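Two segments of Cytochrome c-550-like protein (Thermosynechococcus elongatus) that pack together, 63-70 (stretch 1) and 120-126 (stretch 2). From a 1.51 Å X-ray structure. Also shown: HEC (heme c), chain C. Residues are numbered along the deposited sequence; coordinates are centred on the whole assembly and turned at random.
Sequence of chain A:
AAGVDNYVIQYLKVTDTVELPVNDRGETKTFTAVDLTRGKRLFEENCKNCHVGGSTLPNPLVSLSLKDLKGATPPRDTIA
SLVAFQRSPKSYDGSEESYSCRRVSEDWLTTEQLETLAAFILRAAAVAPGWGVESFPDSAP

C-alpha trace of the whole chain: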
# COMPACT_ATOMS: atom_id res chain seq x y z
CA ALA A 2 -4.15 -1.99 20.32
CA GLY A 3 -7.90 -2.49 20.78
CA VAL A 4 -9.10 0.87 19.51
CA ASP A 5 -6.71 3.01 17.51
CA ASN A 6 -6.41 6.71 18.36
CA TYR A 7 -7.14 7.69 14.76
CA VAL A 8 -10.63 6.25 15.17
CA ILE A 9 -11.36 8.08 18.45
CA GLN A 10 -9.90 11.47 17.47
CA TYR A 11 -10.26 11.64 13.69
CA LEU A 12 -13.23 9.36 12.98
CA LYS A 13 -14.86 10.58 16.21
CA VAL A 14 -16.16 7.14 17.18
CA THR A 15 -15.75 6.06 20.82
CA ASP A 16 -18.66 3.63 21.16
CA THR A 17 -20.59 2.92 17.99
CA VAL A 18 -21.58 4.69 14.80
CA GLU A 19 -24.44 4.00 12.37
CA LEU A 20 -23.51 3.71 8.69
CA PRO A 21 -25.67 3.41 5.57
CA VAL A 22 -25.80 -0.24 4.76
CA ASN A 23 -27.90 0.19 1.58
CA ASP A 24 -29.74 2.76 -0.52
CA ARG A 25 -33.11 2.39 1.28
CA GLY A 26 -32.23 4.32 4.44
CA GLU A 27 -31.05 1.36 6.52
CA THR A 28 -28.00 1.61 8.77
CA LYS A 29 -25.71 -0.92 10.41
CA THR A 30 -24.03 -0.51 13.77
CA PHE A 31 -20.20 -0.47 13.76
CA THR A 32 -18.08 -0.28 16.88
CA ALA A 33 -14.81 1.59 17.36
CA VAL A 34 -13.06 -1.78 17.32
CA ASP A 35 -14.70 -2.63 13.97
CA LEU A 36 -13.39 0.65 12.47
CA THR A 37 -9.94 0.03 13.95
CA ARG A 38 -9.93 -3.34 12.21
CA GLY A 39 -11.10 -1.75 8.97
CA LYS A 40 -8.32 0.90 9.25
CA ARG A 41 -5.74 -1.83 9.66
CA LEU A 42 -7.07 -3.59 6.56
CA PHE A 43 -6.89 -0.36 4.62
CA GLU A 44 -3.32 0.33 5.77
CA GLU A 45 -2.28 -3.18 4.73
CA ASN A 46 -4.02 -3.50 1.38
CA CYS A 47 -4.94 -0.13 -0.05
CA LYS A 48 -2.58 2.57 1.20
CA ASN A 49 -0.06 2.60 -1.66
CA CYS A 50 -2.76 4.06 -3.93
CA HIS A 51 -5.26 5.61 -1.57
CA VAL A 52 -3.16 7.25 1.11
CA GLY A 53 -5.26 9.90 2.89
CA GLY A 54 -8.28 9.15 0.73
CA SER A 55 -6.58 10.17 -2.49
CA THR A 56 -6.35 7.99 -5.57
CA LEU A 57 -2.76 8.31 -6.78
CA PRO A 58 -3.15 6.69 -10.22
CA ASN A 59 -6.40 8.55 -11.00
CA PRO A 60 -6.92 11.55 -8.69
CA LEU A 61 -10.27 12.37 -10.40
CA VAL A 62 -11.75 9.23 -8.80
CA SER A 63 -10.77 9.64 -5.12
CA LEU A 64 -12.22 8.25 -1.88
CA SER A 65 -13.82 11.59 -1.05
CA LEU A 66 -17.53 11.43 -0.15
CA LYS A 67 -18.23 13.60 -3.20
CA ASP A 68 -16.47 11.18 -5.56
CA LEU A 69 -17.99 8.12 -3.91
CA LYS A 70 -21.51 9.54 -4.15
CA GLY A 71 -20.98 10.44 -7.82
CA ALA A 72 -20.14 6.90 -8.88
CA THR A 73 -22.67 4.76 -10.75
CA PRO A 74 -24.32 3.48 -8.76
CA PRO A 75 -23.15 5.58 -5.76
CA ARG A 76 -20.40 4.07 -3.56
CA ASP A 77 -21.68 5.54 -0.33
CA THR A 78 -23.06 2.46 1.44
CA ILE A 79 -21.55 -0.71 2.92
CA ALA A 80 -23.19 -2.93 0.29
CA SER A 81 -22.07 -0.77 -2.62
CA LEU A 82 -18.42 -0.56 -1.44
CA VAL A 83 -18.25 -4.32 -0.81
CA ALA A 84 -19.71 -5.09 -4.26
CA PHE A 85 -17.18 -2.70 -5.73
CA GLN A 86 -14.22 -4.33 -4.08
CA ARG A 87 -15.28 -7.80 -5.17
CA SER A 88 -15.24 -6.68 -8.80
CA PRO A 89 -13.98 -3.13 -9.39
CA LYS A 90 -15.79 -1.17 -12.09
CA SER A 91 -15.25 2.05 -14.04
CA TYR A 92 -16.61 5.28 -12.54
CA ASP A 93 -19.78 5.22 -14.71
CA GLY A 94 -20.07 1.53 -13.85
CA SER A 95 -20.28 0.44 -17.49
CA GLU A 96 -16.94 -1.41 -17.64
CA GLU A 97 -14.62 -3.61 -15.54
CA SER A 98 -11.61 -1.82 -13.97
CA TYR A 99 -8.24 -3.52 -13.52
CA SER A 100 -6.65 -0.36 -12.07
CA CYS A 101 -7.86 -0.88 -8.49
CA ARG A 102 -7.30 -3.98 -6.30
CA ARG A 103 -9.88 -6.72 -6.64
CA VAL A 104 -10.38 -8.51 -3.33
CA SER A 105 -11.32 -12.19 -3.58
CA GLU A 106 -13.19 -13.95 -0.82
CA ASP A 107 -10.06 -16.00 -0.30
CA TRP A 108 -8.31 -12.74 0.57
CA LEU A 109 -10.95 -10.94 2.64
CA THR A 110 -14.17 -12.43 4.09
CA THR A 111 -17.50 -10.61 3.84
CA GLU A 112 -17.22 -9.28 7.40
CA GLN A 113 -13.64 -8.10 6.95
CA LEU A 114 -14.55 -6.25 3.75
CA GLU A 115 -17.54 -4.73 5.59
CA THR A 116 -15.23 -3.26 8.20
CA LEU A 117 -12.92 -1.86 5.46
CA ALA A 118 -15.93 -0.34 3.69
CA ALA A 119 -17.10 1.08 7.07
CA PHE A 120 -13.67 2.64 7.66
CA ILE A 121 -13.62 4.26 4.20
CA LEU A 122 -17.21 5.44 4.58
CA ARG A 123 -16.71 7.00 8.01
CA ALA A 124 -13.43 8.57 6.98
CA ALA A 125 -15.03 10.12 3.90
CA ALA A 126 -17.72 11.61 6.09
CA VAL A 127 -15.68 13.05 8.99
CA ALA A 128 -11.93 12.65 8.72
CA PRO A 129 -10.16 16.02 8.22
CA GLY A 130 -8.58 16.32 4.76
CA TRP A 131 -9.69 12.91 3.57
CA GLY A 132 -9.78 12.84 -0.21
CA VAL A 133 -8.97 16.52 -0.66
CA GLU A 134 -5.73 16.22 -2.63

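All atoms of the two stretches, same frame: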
# COMPACT_ATOMS: atom_id res chain seq x y z
N SER A 63 -11.34 9.80 -6.46
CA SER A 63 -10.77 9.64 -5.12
C SER A 63 -11.73 8.93 -4.17
O SER A 63 -12.82 8.51 -4.59
CB SER A 63 -10.42 11.02 -4.53
OG SER A 63 -11.57 11.68 -4.09
N LEU A 64 -11.35 8.82 -2.89
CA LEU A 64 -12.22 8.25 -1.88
C LEU A 64 -12.99 9.32 -1.12
O LEU A 64 -13.53 9.08 -0.03
CB LEU A 64 -11.50 7.26 -0.95
CG LEU A 64 -10.67 6.18 -1.64
CD1 LEU A 64 -10.05 5.23 -0.60
CD2 LEU A 64 -11.47 5.43 -2.72
N SER A 65 -13.04 10.53 -1.69
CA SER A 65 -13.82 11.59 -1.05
C SER A 65 -15.29 11.23 -1.09
O SER A 65 -15.71 10.49 -2.01
CB SER A 65 -13.62 12.95 -1.71
OG SER A 65 -14.14 13.01 -3.04
N LEU A 66 -16.10 11.74 -0.15
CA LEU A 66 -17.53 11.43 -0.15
C LEU A 66 -18.19 11.92 -1.44
O LEU A 66 -19.06 11.26 -1.99
CB LEU A 66 -18.25 12.01 1.07
CG LEU A 66 -19.67 11.48 1.23
CD1 LEU A 66 -19.66 9.95 1.36
CD2 LEU A 66 -20.40 12.16 2.41
N LYS A 67 -17.75 13.08 -1.92
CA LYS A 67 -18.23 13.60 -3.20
C LYS A 67 -18.02 12.61 -4.35
O LYS A 67 -18.94 12.33 -5.13
CB LYS A 67 -17.52 14.94 -3.54
CG LYS A 67 -17.62 15.30 -5.01
CD LYS A 67 -16.95 16.63 -5.37
CE LYS A 67 -17.15 16.89 -6.85
NZ LYS A 67 -16.49 18.14 -7.35
N ASP A 68 -16.81 12.06 -4.45
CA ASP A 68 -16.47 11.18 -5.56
C ASP A 68 -17.20 9.83 -5.41
O ASP A 68 -17.75 9.30 -6.36
CB ASP A 68 -14.96 11.01 -5.65
CG ASP A 68 -14.26 12.25 -6.23
OD1 ASP A 68 -14.95 13.21 -6.64
OD2 ASP A 68 -13.01 12.25 -6.31
N LEU A 69 -17.25 9.34 -4.18
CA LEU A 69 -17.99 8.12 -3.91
C LEU A 69 -19.46 8.26 -4.28
O LEU A 69 -20.03 7.38 -4.94
CB LEU A 69 -17.86 7.72 -2.44
CG LEU A 69 -16.45 7.25 -2.05
CD1 LEU A 69 -16.36 7.12 -0.53
CD2 LEU A 69 -16.08 5.93 -2.76
N LYS A 70 -20.08 9.37 -3.88
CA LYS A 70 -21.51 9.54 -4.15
C LYS A 70 -21.81 9.76 -5.64
O LYS A 70 -22.96 9.57 -6.06
CB LYS A 70 -22.11 10.67 -3.32
CG LYS A 70 -22.13 10.41 -1.84
CD LYS A 70 -22.95 11.46 -1.10
CE LYS A 70 -24.38 10.99 -0.79
NZ LYS A 70 -24.43 10.12 0.43
N PHE A 120 -14.77 1.70 7.45
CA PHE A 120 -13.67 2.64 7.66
C PHE A 120 -13.64 3.72 6.58
O PHE A 120 -13.57 4.90 6.90
CB PHE A 120 -12.33 1.92 7.77
CG PHE A 120 -11.19 2.86 7.77
CD1 PHE A 120 -10.84 3.56 8.92
CD2 PHE A 120 -10.46 3.07 6.60
CE1 PHE A 120 -9.75 4.48 8.92
CE2 PHE A 120 -9.37 4.00 6.59
CZ PHE A 120 -9.04 4.70 7.76
N ILE A 121 -13.71 3.32 5.31
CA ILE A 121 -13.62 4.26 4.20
C ILE A 121 -14.80 5.21 4.27
O ILE A 121 -14.65 6.42 4.08
CB ILE A 121 -13.64 3.54 2.83
CG1 ILE A 121 -12.34 2.78 2.62
CG2 ILE A 121 -13.85 4.56 1.68
CD1 ILE A 121 -12.42 1.84 1.43
N LEU A 122 -15.97 4.66 4.57
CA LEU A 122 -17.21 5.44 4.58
C LEU A 122 -17.23 6.46 5.71
O LEU A 122 -17.64 7.63 5.52
CB LEU A 122 -18.41 4.49 4.61
CG LEU A 122 -19.77 5.01 4.21
CD1 LEU A 122 -19.64 5.88 2.98
CD2 LEU A 122 -20.63 3.79 3.94
N ARG A 123 -16.83 6.05 6.91
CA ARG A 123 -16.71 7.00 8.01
C ARG A 123 -15.63 8.04 7.82
O ARG A 123 -15.82 9.21 8.14
CB ARG A 123 -16.53 6.28 9.34
CG ARG A 123 -16.43 7.19 10.57
CD ARG A 123 -17.65 8.08 10.74
NE ARG A 123 -17.64 8.70 12.06
CZ ARG A 123 -18.63 9.43 12.56
NH1 ARG A 123 -19.73 9.61 11.83
NH2 ARG A 123 -18.51 9.96 13.77
N ALA A 124 -14.48 7.64 7.29
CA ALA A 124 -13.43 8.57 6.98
C ALA A 124 -13.87 9.63 5.99
O ALA A 124 -13.59 10.82 6.17
CB ALA A 124 -12.22 7.79 6.43
N ALA A 125 -14.51 9.19 4.91
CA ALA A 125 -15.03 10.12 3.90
C ALA A 125 -15.98 11.14 4.51
O ALA A 125 -15.98 12.32 4.12
CB ALA A 125 -15.76 9.32 2.78
N ALA A 126 -16.77 10.69 5.48
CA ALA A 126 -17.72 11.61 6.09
C ALA A 126 -17.07 12.65 7.04
O ALA A 126 -17.45 13.84 7.06
CB ALA A 126 -18.84 10.84 6.80
FE HEC C . -8.83 1.50 -5.31
CHA HEC C . -11.02 3.38 -7.21
CHB HEC C . -11.20 1.20 -2.83
CHC HEC C . -6.73 -0.67 -3.51
CHD HEC C . -6.32 2.16 -7.45
NA HEC C . -10.69 2.18 -5.03
C1A HEC C . -11.42 2.90 -5.97
C2A HEC C . -12.73 3.18 -5.42
C3A HEC C . -12.76 2.57 -4.20
C4A HEC C . -11.55 1.93 -3.96
CMA HEC C . -13.94 2.56 -3.25
CAA HEC C . -13.86 3.99 -6.05
CBA HEC C . -13.68 5.50 -5.77
CGA HEC C . -14.77 6.38 -6.34
O1A HEC C . -15.78 5.89 -6.91
O2A HEC C . -14.66 7.64 -6.23
NB HEC C . -8.92 0.47 -3.50
C1B HEC C . -10.00 0.47 -2.70
C2B HEC C . -9.73 -0.34 -1.58
C3B HEC C . -8.50 -0.92 -1.74
C4B HEC C . -7.98 -0.35 -3.00
CMB HEC C . -10.69 -0.60 -0.44
CAB HEC C . -7.78 -1.85 -0.83
CBB HEC C . -8.41 -3.08 -0.75
NC HEC C . -6.88 0.86 -5.45
C1C HEC C . -6.24 -0.03 -4.63
C2C HEC C . -4.90 -0.07 -5.03
C3C HEC C . -4.76 0.72 -6.14
C4C HEC C . -6.02 1.31 -6.42
CMC HEC C . -3.81 -0.89 -4.35
CAC HEC C . -3.47 0.98 -6.85
CBC HEC C . -2.79 -0.03 -7.44
ND HEC C . -8.71 2.56 -6.97
C1D HEC C . -7.61 2.65 -7.73
C2D HEC C . -7.90 3.41 -8.94
C3D HEC C . -9.19 3.77 -8.88
C4D HEC C . -9.70 3.24 -7.62
CMD HEC C . -6.91 3.74 -10.04
CAD HEC C . -9.96 4.53 -9.93
CBD HEC C . -10.76 3.49 -10.74
CGD HEC C . -11.54 3.76 -12.01
O1D HEC C . -12.25 4.80 -12.18
O2D HEC C . -11.50 2.89 -12.91
O HOH W 1 -14.50 13.18 1.68

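The two stretches meet in a small, almost wholly apolar contact, in which the start of a short helix and the residues leading into it rest on one face of a longer helix, with a single water joining their backbones. No direct hydrogen bond crosses the interface, and the surface buried, both sides summed, is 284 Å².

Helix 66-70 and helix 120-126 run at 125° between their N-to-C directions, and their axes approach to 9.9 Å. The backbones come nearest at one point, where Leu66 CA lies 4.9 Å from Ala125 CA. A methyl is the whole side chain here, which is compatible with so close an approach: Ala125 CB sits 3.6 Å from Leu64 O, 3.8 Å from Leu66 N and 4.0 Å from Leu66 CB.

Around this point the contacts are between aliphatic groups at van der Waals range. Leu69 CD1 lies 4.0 Å from Ala125 CB and 4.2 Å from Ile121 CG2, so it touches two residues one helical turn apart, a spacing confirmed by the Ala125 N to Ile121 O hydrogen bond (2.9 Å). Leu64 CB approaches Ile121 CG2 at 4.4 Å. Leu122 points its CA-to-CB bond sideways, yet its end comes nearer, bringing CD1 to 4.4 Å from Leu66 CD1.

Water 1 accepts from Leu66 N (2.8 Å) and donates to Ala125 O (3.0 Å), serving a first-turn amide that has no helical carbonyl partner.

Stretch 1 is also braced internally. Ser65 caps its helix, its OG accepting from Asp68 N at 3.2 Å, while Asp68 OD2 accepts from Ser63 N (3.0 Å) and Ser63 OG (2.7 Å). Heme c borders both stretches: Leu64 CD2 lies 3.5 Å from HEC C3A, and Ile121 CD1 lies 3.5 Å from HEC CMB.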